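Local atomic coordinates of vascular protein tyrosine phosphatase 1 (Rattus norvegicus, PDB entry 3I36), a protein that probably removes phosphate from phosphotyrosine in target proteins, acting through the catalytic domain described here, part of a longer membrane-spanning receptor. Residues 177-189 / 197-209. Residues are numbered along the deposited sequence; the frame is centred on the assembly and turned at random.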
ATOM      1  N   VAL A 177      -7.798  -9.549 -16.495  1.00 23.86           N
ATOM      2  CA  VAL A 177      -8.037 -10.931 -16.153  1.00 23.67           C
ATOM      3  C   VAL A 177      -8.672 -10.967 -14.780  1.00 20.10           C
ATOM      4  O   VAL A 177      -8.088 -10.492 -13.798  1.00 22.96           O
ATOM      5  CB  VAL A 177      -6.741 -11.724 -16.121  1.00 25.06           C
ATOM      6  CG1 VAL A 177      -7.027 -13.186 -15.779  1.00 30.10           C
ATOM      7  CG2 VAL A 177      -6.034 -11.613 -17.460  1.00 27.85           C
ATOM      8  N   VAL A 178      -9.878 -11.514 -14.717  1.00 21.03           N
ATOM      9  CA  VAL A 178     -10.584 -11.611 -13.452  1.00 21.38           C
ATOM     10  C   VAL A 178     -10.494 -13.019 -12.888  1.00 24.12           C
ATOM     11  O   VAL A 178     -10.741 -13.993 -13.587  1.00 24.53           O
ATOM     12  CB  VAL A 178     -12.056 -11.239 -13.605  1.00 26.00           C
ATOM     13  CG1 VAL A 178     -12.771 -11.347 -12.266  1.00 27.43           C
ATOM     14  CG2 VAL A 178     -12.184  -9.839 -14.178  1.00 24.88           C
ATOM     15  N   LEU A 179     -10.093 -13.111 -11.628  1.00 24.34           N
ATOM     16  CA  LEU A 179     -10.234 -14.334 -10.857  1.00 24.52           C
ATOM     17  C   LEU A 179     -11.106 -13.960  -9.674  1.00 24.56           C
ATOM     18  O   LEU A 179     -11.306 -12.785  -9.411  1.00 22.53           O
ATOM     19  CB  LEU A 179      -8.877 -14.839 -10.371  1.00 25.29           C
ATOM     20  CG  LEU A 179      -7.885 -15.290 -11.444  1.00 30.57           C
ATOM     21  CD1 LEU A 179      -6.621 -15.839 -10.785  1.00 28.25           C
ATOM     22  CD2 LEU A 179      -8.517 -16.334 -12.364  1.00 37.67           C
ATOM     23  N   PRO A 180     -11.642 -14.951  -8.960  1.00 30.89           N
ATOM     24  CA  PRO A 180     -12.448 -14.565  -7.796  1.00 31.52           C
ATOM     25  C   PRO A 180     -11.609 -13.798  -6.781  1.00 27.16           C
ATOM     26  O   PRO A 180     -12.099 -12.864  -6.150  1.00 34.20           O
ATOM     27  CB  PRO A 180     -12.890 -15.912  -7.219  1.00 37.40           C
ATOM     28  CG  PRO A 180     -12.862 -16.854  -8.397  1.00 38.48           C
ATOM     29  CD  PRO A 180     -11.692 -16.399  -9.228  1.00 36.18           C
ATOM     30  N   GLU A 181     -10.342 -14.180  -6.656  1.00 20.05           N
ATOM     31  CA  GLU A 181      -9.459 -13.654  -5.615  1.00 22.39           C
ATOM     32  C   GLU A 181      -8.956 -12.258  -5.942  1.00 22.49           C
ATOM     33  O   GLU A 181      -8.824 -11.413  -5.063  1.00 19.82           O
ATOM     34  CB  GLU A 181      -8.264 -14.590  -5.421  1.00 25.01           C
ATOM     35  CG  GLU A 181      -8.639 -15.955  -4.859  1.00 37.72           C
ATOM     36  CD  GLU A 181      -9.327 -16.853  -5.881  1.00 41.94           C
ATOM     37  OE1 GLU A 181      -9.148 -16.620  -7.100  1.00 29.55           O
ATOM     38  OE2 GLU A 181     -10.037 -17.796  -5.462  1.00 48.70           O
ATOM     39  N   TRP A 182      -8.652 -12.037  -7.213  1.00 19.15           N
ATOM     40  CA  TRP A 182      -8.160 -10.745  -7.656  1.00 18.93           C
ATOM     41  C   TRP A 182      -8.297 -10.584  -9.152  1.00 16.83           C
ATOM     42  O   TRP A 182      -8.442 -11.555  -9.907  1.00 18.33           O
ATOM     43  CB  TRP A 182      -6.694 -10.542  -7.264  1.00 17.01           C
ATOM     44  CG  TRP A 182      -5.781 -11.661  -7.682  1.00 18.43           C
ATOM     45  CD1 TRP A 182      -5.322 -11.934  -8.944  1.00 15.68           C
ATOM     46  CD2 TRP A 182      -5.207 -12.647  -6.824  1.00 17.32           C
ATOM     47  NE1 TRP A 182      -4.495 -13.033  -8.918  1.00 16.88           N
ATOM     48  CE2 TRP A 182      -4.404 -13.486  -7.628  1.00 19.90           C
ATOM     49  CE3 TRP A 182      -5.285 -12.894  -5.451  1.00 19.52           C
ATOM     50  CZ2 TRP A 182      -3.683 -14.560  -7.099  1.00 19.56           C
ATOM     51  CZ3 TRP A 182      -4.573 -13.966  -4.930  1.00 19.61           C
ATOM     52  CH2 TRP A 182      -3.783 -14.786  -5.757  1.00 21.77           C
ATOM     53  N   THR A 183      -8.245  -9.331  -9.569  1.00 17.47           N
ATOM     54  CA  THR A 183      -8.302  -8.986 -10.967  1.00 18.66           C
ATOM     55  C   THR A 183      -7.028  -8.253 -11.294  1.00 17.11           C
ATOM     56  O   THR A 183      -6.559  -7.428 -10.519  1.00 15.38           O
ATOM     57  CB  THR A 183      -9.501  -8.082 -11.239  1.00 19.60           C
ATOM     58  OG1 THR A 183     -10.692  -8.836 -11.016  1.00 17.26           O
ATOM     59  CG2 THR A 183      -9.468  -7.534 -12.675  1.00 14.08           C
ATOM     60  N   ILE A 184      -6.457  -8.578 -12.439  1.00 16.13           N
ATOM     61  CA  ILE A 184      -5.256  -7.922 -12.868  1.00 19.42           C
ATOM     62  C   ILE A 184      -5.575  -7.188 -14.146  1.00 20.53           C
ATOM     63  O   ILE A 184      -6.153  -7.758 -15.084  1.00 19.24           O
ATOM     64  CB  ILE A 184      -4.113  -8.930 -13.069  1.00 19.91           C
ATOM     65  CG1 ILE A 184      -3.784  -9.593 -11.723  1.00 20.11           C
ATOM     66  CG2 ILE A 184      -2.886  -8.230 -13.633  1.00 25.19           C
ATOM     67  CD1 ILE A 184      -2.812 -10.744 -11.821  1.00 25.82           C
ATOM     68  N   ARG A 185      -5.239  -5.906 -14.165  1.00 17.84           N
ATOM     69  CA  ARG A 185      -5.552  -5.078 -15.313  1.00 14.58           C
ATOM     70  C   ARG A 185      -4.273  -4.469 -15.822  1.00 16.41           C
ATOM     71  O   ARG A 185      -3.450  -3.983 -15.050  1.00 16.79           O
ATOM     72  CB  ARG A 185      -6.549  -3.992 -14.925  1.00 15.63           C
ATOM     73  CG  ARG A 185      -7.792  -4.552 -14.241  1.00 17.80           C
ATOM     74  CD  ARG A 185      -8.876  -3.487 -14.104  1.00 18.55           C
ATOM     75  NE  ARG A 185     -10.054  -4.054 -13.470  1.00 17.49           N
ATOM     76  CZ  ARG A 185     -10.245  -4.089 -12.157  1.00 23.59           C
ATOM     77  NH1 ARG A 185      -9.346  -3.554 -11.338  1.00 16.51           N
ATOM     78  NH2 ARG A 185     -11.345  -4.642 -11.661  1.00 24.11           N
ATOM     79  N   ASP A 186      -4.105  -4.516 -17.133  1.00 14.23           N
ATOM     80  CA  ASP A 186      -3.000  -3.827 -17.749  1.00 15.58           C
ATOM     81  C   ASP A 186      -3.522  -2.606 -18.453  1.00 16.78           C
ATOM     82  O   ASP A 186      -4.588  -2.635 -19.080  1.00 17.53           O
ATOM     83  CB  ASP A 186      -2.266  -4.735 -18.723  1.00 18.26           C
ATOM     84  CG  ASP A 186      -1.308  -5.657 -18.027  1.00 31.76           C
ATOM     85  OD1 ASP A 186      -0.695  -5.211 -17.043  1.00 34.17           O
ATOM     86  OD2 ASP A 186      -1.163  -6.818 -18.455  1.00 36.36           O
ATOM     87  N   PHE A 187      -2.747  -1.535 -18.356  1.00 18.59           N
ATOM     88  CA  PHE A 187      -3.057  -0.296 -19.023  1.00 20.23           C
ATOM     89  C   PHE A 187      -1.826   0.209 -19.739  1.00 22.03           C
ATOM     90  O   PHE A 187      -0.697  -0.225 -19.490  1.00 15.69           O
ATOM     91  CB  PHE A 187      -3.466   0.767 -18.013  1.00 20.13           C
ATOM     92  CG  PHE A 187      -4.570   0.340 -17.107  1.00 20.38           C
ATOM     93  CD1 PHE A 187      -5.889   0.628 -17.421  1.00 12.44           C
ATOM     94  CD2 PHE A 187      -4.292  -0.361 -15.944  1.00 17.39           C
ATOM     95  CE1 PHE A 187      -6.912   0.221 -16.588  1.00 18.41           C
ATOM     96  CE2 PHE A 187      -5.314  -0.763 -15.093  1.00 18.80           C
ATOM     97  CZ  PHE A 187      -6.628  -0.475 -15.419  1.00 20.13           C
ATOM     98  N   VAL A 188      -2.066   1.131 -20.647  1.00 18.51           N
ATOM     99  CA  VAL A 188      -1.008   1.962 -21.157  1.00 20.72           C
ATOM    100  C   VAL A 188      -1.283   3.317 -20.553  1.00 20.34           C
ATOM    101  O   VAL A 188      -2.409   3.805 -20.595  1.00 17.86           O
ATOM    102  CB  VAL A 188      -1.057   2.063 -22.683  1.00 25.64           C
ATOM    103  CG1 VAL A 188      -0.055   3.087 -23.161  1.00 21.80           C
ATOM    104  CG2 VAL A 188      -0.772   0.704 -23.300  1.00 32.73           C
ATOM    105  N   VAL A 189      -0.260   3.912 -19.962  1.00 17.87           N
ATOM    106  CA  VAL A 189      -0.404   5.240 -19.407  1.00 13.93           C
ATOM    107  C   VAL A 189       0.407   6.186 -20.259  1.00 20.14           C
ATOM    108  O   VAL A 189       1.591   5.970 -20.485  1.00 18.78           O
ATOM    109  CB  VAL A 189       0.115   5.313 -17.976  1.00 17.49           C
ATOM    110  CG1 VAL A 189      -0.118   6.701 -17.417  1.00 18.55           C
ATOM    111  CG2 VAL A 189      -0.585   4.271 -17.135  1.00 18.05           C
ATOM    112  N   SER A 197       4.920   7.317 -22.877  1.00 15.45           N
ATOM    113  CA  SER A 197       3.984   6.342 -22.354  1.00 15.74           C
ATOM    114  C   SER A 197       4.723   5.158 -21.772  1.00 19.53           C
ATOM    115  O   SER A 197       5.903   4.938 -22.039  1.00 18.48           O
ATOM    116  CB  SER A 197       3.059   5.867 -23.468  1.00 16.93           C
ATOM    117  OG  SER A 197       3.815   5.341 -24.534  1.00 17.02           O
ATOM    118  N   HIS A 198       4.020   4.398 -20.953  1.00 18.18           N
ATOM    119  CA  HIS A 198       4.546   3.129 -20.504  1.00 16.44           C
ATOM    120  C   HIS A 198       3.404   2.324 -19.923  1.00 17.00           C
ATOM    121  O   HIS A 198       2.300   2.846 -19.745  1.00 14.34           O
ATOM    122  CB  HIS A 198       5.672   3.322 -19.484  1.00 18.73           C
ATOM    123  CG  HIS A 198       5.226   3.932 -18.193  1.00 17.35           C
ATOM    124  ND1 HIS A 198       4.507   3.226 -17.251  1.00 14.35           N
ATOM    125  CD2 HIS A 198       5.416   5.168 -17.680  1.00 16.59           C
ATOM    126  CE1 HIS A 198       4.270   4.006 -16.211  1.00 14.31           C
ATOM    127  NE2 HIS A 198       4.812   5.190 -16.447  1.00 15.09           N
ATOM    128  N   PRO A 199       3.659   1.043 -19.667  1.00 17.64           N
ATOM    129  CA  PRO A 199       2.620   0.165 -19.151  1.00 17.93           C
ATOM    130  C   PRO A 199       2.395   0.433 -17.685  1.00 19.08           C
ATOM    131  O   PRO A 199       3.237   0.988 -16.973  1.00 14.88           O
ATOM    132  CB  PRO A 199       3.230  -1.240 -19.311  1.00 22.21           C
ATOM    133  CG  PRO A 199       4.401  -1.072 -20.213  1.00 25.77           C
ATOM    134  CD  PRO A 199       4.905   0.307 -19.935  1.00 20.30           C
ATOM    135  N   LEU A 200       1.232   0.020 -17.231  1.00 18.72           N
ATOM    136  CA  LEU A 200       0.974  -0.019 -15.820  1.00 13.29           C
ATOM    137  C   LEU A 200       0.121  -1.235 -15.632  1.00 13.21           C
ATOM    138  O   LEU A 200      -0.777  -1.501 -16.429  1.00 13.73           O
ATOM    139  CB  LEU A 200       0.250   1.248 -15.351  1.00 12.94           C
ATOM    140  CG  LEU A 200      -0.067   1.215 -13.851  1.00 15.21           C
ATOM    141  CD1 LEU A 200       0.109   2.587 -13.204  1.00 14.33           C
ATOM    142  CD2 LEU A 200      -1.469   0.671 -13.608  1.00 16.38           C
ATOM    143  N   ARG A 201       0.447  -2.011 -14.612  1.00 13.42           N
ATOM    144  CA  ARG A 201      -0.383  -3.130 -14.255  1.00 12.99           C
ATOM    145  C   ARG A 201      -0.973  -2.838 -12.898  1.00 12.58           C
ATOM    146  O   ARG A 201      -0.280  -2.392 -11.982  1.00 15.26           O
ATOM    147  CB  ARG A 201       0.445  -4.423 -14.191  1.00 13.22           C
ATOM    148  CG  ARG A 201      -0.349  -5.598 -13.627  1.00 15.70           C
ATOM    149  CD  ARG A 201       0.269  -6.907 -14.038  1.00 13.86           C
ATOM    150  NE  ARG A 201       0.361  -7.012 -15.486  1.00 17.29           N
ATOM    151  CZ  ARG A 201       1.046  -7.960 -16.112  1.00 26.24           C
ATOM    152  NH1 ARG A 201       1.691  -8.882 -15.405  1.00 25.17           N
ATOM    153  NH2 ARG A 201       1.090  -7.982 -17.439  1.00 29.71           N
ATOM    154  N   GLN A 202      -2.260  -3.109 -12.774  1.00 13.66           N
ATOM    155  CA  GLN A 202      -2.962  -2.882 -11.552  1.00 12.01           C
ATOM    156  C   GLN A 202      -3.354  -4.234 -11.014  1.00 14.55           C
ATOM    157  O   GLN A 202      -4.040  -5.008 -11.683  1.00 14.60           O
ATOM    158  CB  GLN A 202      -4.230  -2.077 -11.812  1.00 11.79           C
ATOM    159  CG  GLN A 202      -5.042  -1.825 -10.562  1.00 12.72           C
ATOM    160  CD  GLN A 202      -6.481  -1.508 -10.920  1.00 15.11           C
ATOM    161  OE1 GLN A 202      -7.020  -2.070 -11.869  1.00 16.12           O
ATOM    162  NE2 GLN A 202      -7.103  -0.604 -10.173  1.00 14.69           N
ATOM    163  N   PHE A 203      -2.897  -4.513  -9.808  1.00 13.84           N
ATOM    164  CA  PHE A 203      -3.224  -5.752  -9.130  1.00 11.85           C
ATOM    165  C   PHE A 203      -4.346  -5.438  -8.185  1.00 16.74           C
ATOM    166  O   PHE A 203      -4.148  -4.796  -7.157  1.00 13.31           O
ATOM    167  CB  PHE A 203      -2.003  -6.262  -8.382  1.00 11.96           C
ATOM    168  CG  PHE A 203      -0.832  -6.527  -9.284  1.00 12.29           C
ATOM    169  CD1 PHE A 203      -0.600  -7.798  -9.792  1.00 16.02           C
ATOM    170  CD2 PHE A 203       0.002  -5.498  -9.666  1.00 14.38           C
ATOM    171  CE1 PHE A 203       0.473  -8.038 -10.629  1.00 16.78           C
ATOM    172  CE2 PHE A 203       1.070  -5.727 -10.503  1.00 20.84           C
ATOM    173  CZ  PHE A 203       1.311  -7.001 -10.982  1.00 16.36           C
ATOM    174  N   HIS A 204      -5.537  -5.868  -8.561  1.00 15.38           N
ATOM    175  CA  HIS A 204      -6.709  -5.560  -7.784  1.00 15.15           C
ATOM    176  C   HIS A 204      -7.093  -6.759  -6.939  1.00 18.70           C
ATOM    177  O   HIS A 204      -7.688  -7.715  -7.430  1.00 16.89           O
ATOM    178  CB  HIS A 204      -7.868  -5.160  -8.689  1.00 14.09           C
ATOM    179  CG  HIS A 204      -9.012  -4.560  -7.941  1.00 15.65           C
ATOM    180  ND1 HIS A 204     -10.089  -3.973  -8.565  1.00 17.22           N
ATOM    181  CD2 HIS A 204      -9.223  -4.424  -6.611  1.00 13.23           C
ATOM    182  CE1 HIS A 204     -10.933  -3.527  -7.650  1.00 16.78           C
ATOM    183  NE2 HIS A 204     -10.425  -3.779  -6.457  1.00 13.79           N
ATOM    184  N   PHE A 205      -6.712  -6.709  -5.669  1.00 15.76           N
ATOM    185  CA  PHE A 205      -7.093  -7.729  -4.714  1.00 12.28           C
ATOM    186  C   PHE A 205      -8.521  -7.425  -4.318  1.00 17.01           C
ATOM    187  O   PHE A 205      -8.786  -6.449  -3.622  1.00 15.94           O
ATOM    188  CB  PHE A 205      -6.210  -7.641  -3.487  1.00 12.10           C
ATOM    189  CG  PHE A 205      -6.287  -8.843  -2.603  1.00 16.45           C
ATOM    190  CD1 PHE A 205      -7.030  -8.811  -1.433  1.00 18.08           C
ATOM    191  CD2 PHE A 205      -5.623 -10.015  -2.949  1.00 19.41           C
ATOM    192  CE1 PHE A 205      -7.099  -9.922  -0.609  1.00 19.66           C
ATOM    193  CE2 PHE A 205      -5.678 -11.124  -2.132  1.00 18.60           C
ATOM    194  CZ  PHE A 205      -6.423 -11.079  -0.954  1.00 23.40           C
ATOM    195  N   THR A 206      -9.447  -8.257  -4.769  1.00 20.02           N
ATOM    196  CA  THR A 206     -10.853  -7.950  -4.579  1.00 20.81           C
ATOM    197  C   THR A 206     -11.452  -8.749  -3.437  1.00 23.48           C
ATOM    198  O   THR A 206     -12.622  -8.569  -3.096  1.00 27.81           O
ATOM    199  CB  THR A 206     -11.645  -8.304  -5.832  1.00 16.50           C
ATOM    200  OG1 THR A 206     -11.379  -9.670  -6.171  1.00 18.37           O
ATOM    201  CG2 THR A 206     -11.229  -7.417  -6.987  1.00 18.23           C
ATOM    202  N   SER A 207     -10.652  -9.626  -2.845  1.00 22.39           N
ATOM    203  CA  SER A 207     -11.195 -10.624  -1.940  1.00 23.23           C
ATOM    204  C   SER A 207     -10.827 -10.420  -0.477  1.00 22.49           C
ATOM    205  O   SER A 207     -10.990 -11.314   0.333  1.00 25.51           O
ATOM    206  CB  SER A 207     -10.795 -12.028  -2.399  1.00 30.78           C
ATOM    207  OG  SER A 207      -9.391 -12.155  -2.482  1.00 24.46           O
ATOM    208  N   TRP A 208     -10.343  -9.244  -0.120  1.00 19.28           N
ATOM    209  CA  TRP A 208     -10.163  -8.963   1.286  1.00 16.88           C
ATOM    210  C   TRP A 208     -11.551  -8.915   1.927  1.00 17.98           C
ATOM    211  O   TRP A 208     -12.451  -8.265   1.399  1.00 18.77           O
ATOM    212  CB  TRP A 208      -9.470  -7.621   1.462  1.00 15.33           C
ATOM    213  CG  TRP A 208      -8.864  -7.462   2.800  1.00 16.21           C
ATOM    214  CD1 TRP A 208      -9.520  -7.341   3.985  1.00 16.41           C
ATOM    215  CD2 TRP A 208      -7.467  -7.408   3.102  1.00 17.54           C
ATOM    216  NE1 TRP A 208      -8.615  -7.211   5.012  1.00 16.04           N
ATOM    217  CE2 TRP A 208      -7.348  -7.237   4.493  1.00 16.34           C
ATOM    218  CE3 TRP A 208      -6.302  -7.474   2.326  1.00 19.30           C
ATOM    219  CZ2 TRP A 208      -6.109  -7.152   5.131  1.00 20.36           C
ATOM    220  CZ3 TRP A 208      -5.080  -7.377   2.956  1.00 19.06           C
ATOM    221  CH2 TRP A 208      -4.991  -7.224   4.346  1.00 19.10           C
ATOM    222  N   PRO A 209     -11.733  -9.589   3.077  1.00 21.03           N
ATOM    223  CA  PRO A 209     -13.089  -9.650   3.639  1.00 21.37           C
ATOM    224  C   PRO A 209     -13.594  -8.251   3.977  1.00 29.03           C
ATOM    225  O   PRO A 209     -12.800  -7.372   4.264  1.00 23.32           O
ATOM    226  CB  PRO A 209     -12.908 -10.479   4.913  1.00 26.05           C
ATOM    227  CG  PRO A 209     -11.616 -11.242   4.711  1.00 26.92           C
ATOM    228  CD  PRO A 209     -10.752 -10.317   3.902  1.00 25.07           C
TER
HETATM  229  O   HOH W   1     -11.377 -10.290  -8.757  1.00 18.79           O
HETATM  230  O   HOH W   2     -13.319 -10.911  -4.862  1.00 32.92           O
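F187 and L200 lie side by side on one face of an antiparallel beta hairpin, CD2 to CD2 3.8 Å apart, with V189 CG2 against L200 CB. The ring edge of F187 also meets Q202 CB. On the opposite face W182 CE3 reaches F205 CE2 at 3.8 Å, and I184 CG2 packs on R201 CD at 3.4 Å. Paired backbone bonds, such as R185 N to Q202 O (2.9 Å, 169°), fix the register. Beside F187, R185 runs extended along Q202: its NH1 donates to Q202 OE1 (2.8 Å), from above the amide plane, and to H204 ND1 (2.9 Å), near the plane of the imidazole, whose NE2 is in turn hydrogen-bonded to the backbone O of T144. E176 takes the R185 NE in a salt bridge. At the polar edge R201, bent at chi3 (-57°), grips D186 side-on, NE to OD1 2.6 Å and NH2 to OD2 2.7 Å. A leucine in place of R201 would probably leave the D186 carboxylate without its charged mate and free to turn. The hairpin continues the central sheet of the phosphatase domain between strands 139-142 and 169-178; helix 218-231 covers the W182 and F203 face through F223 and L226.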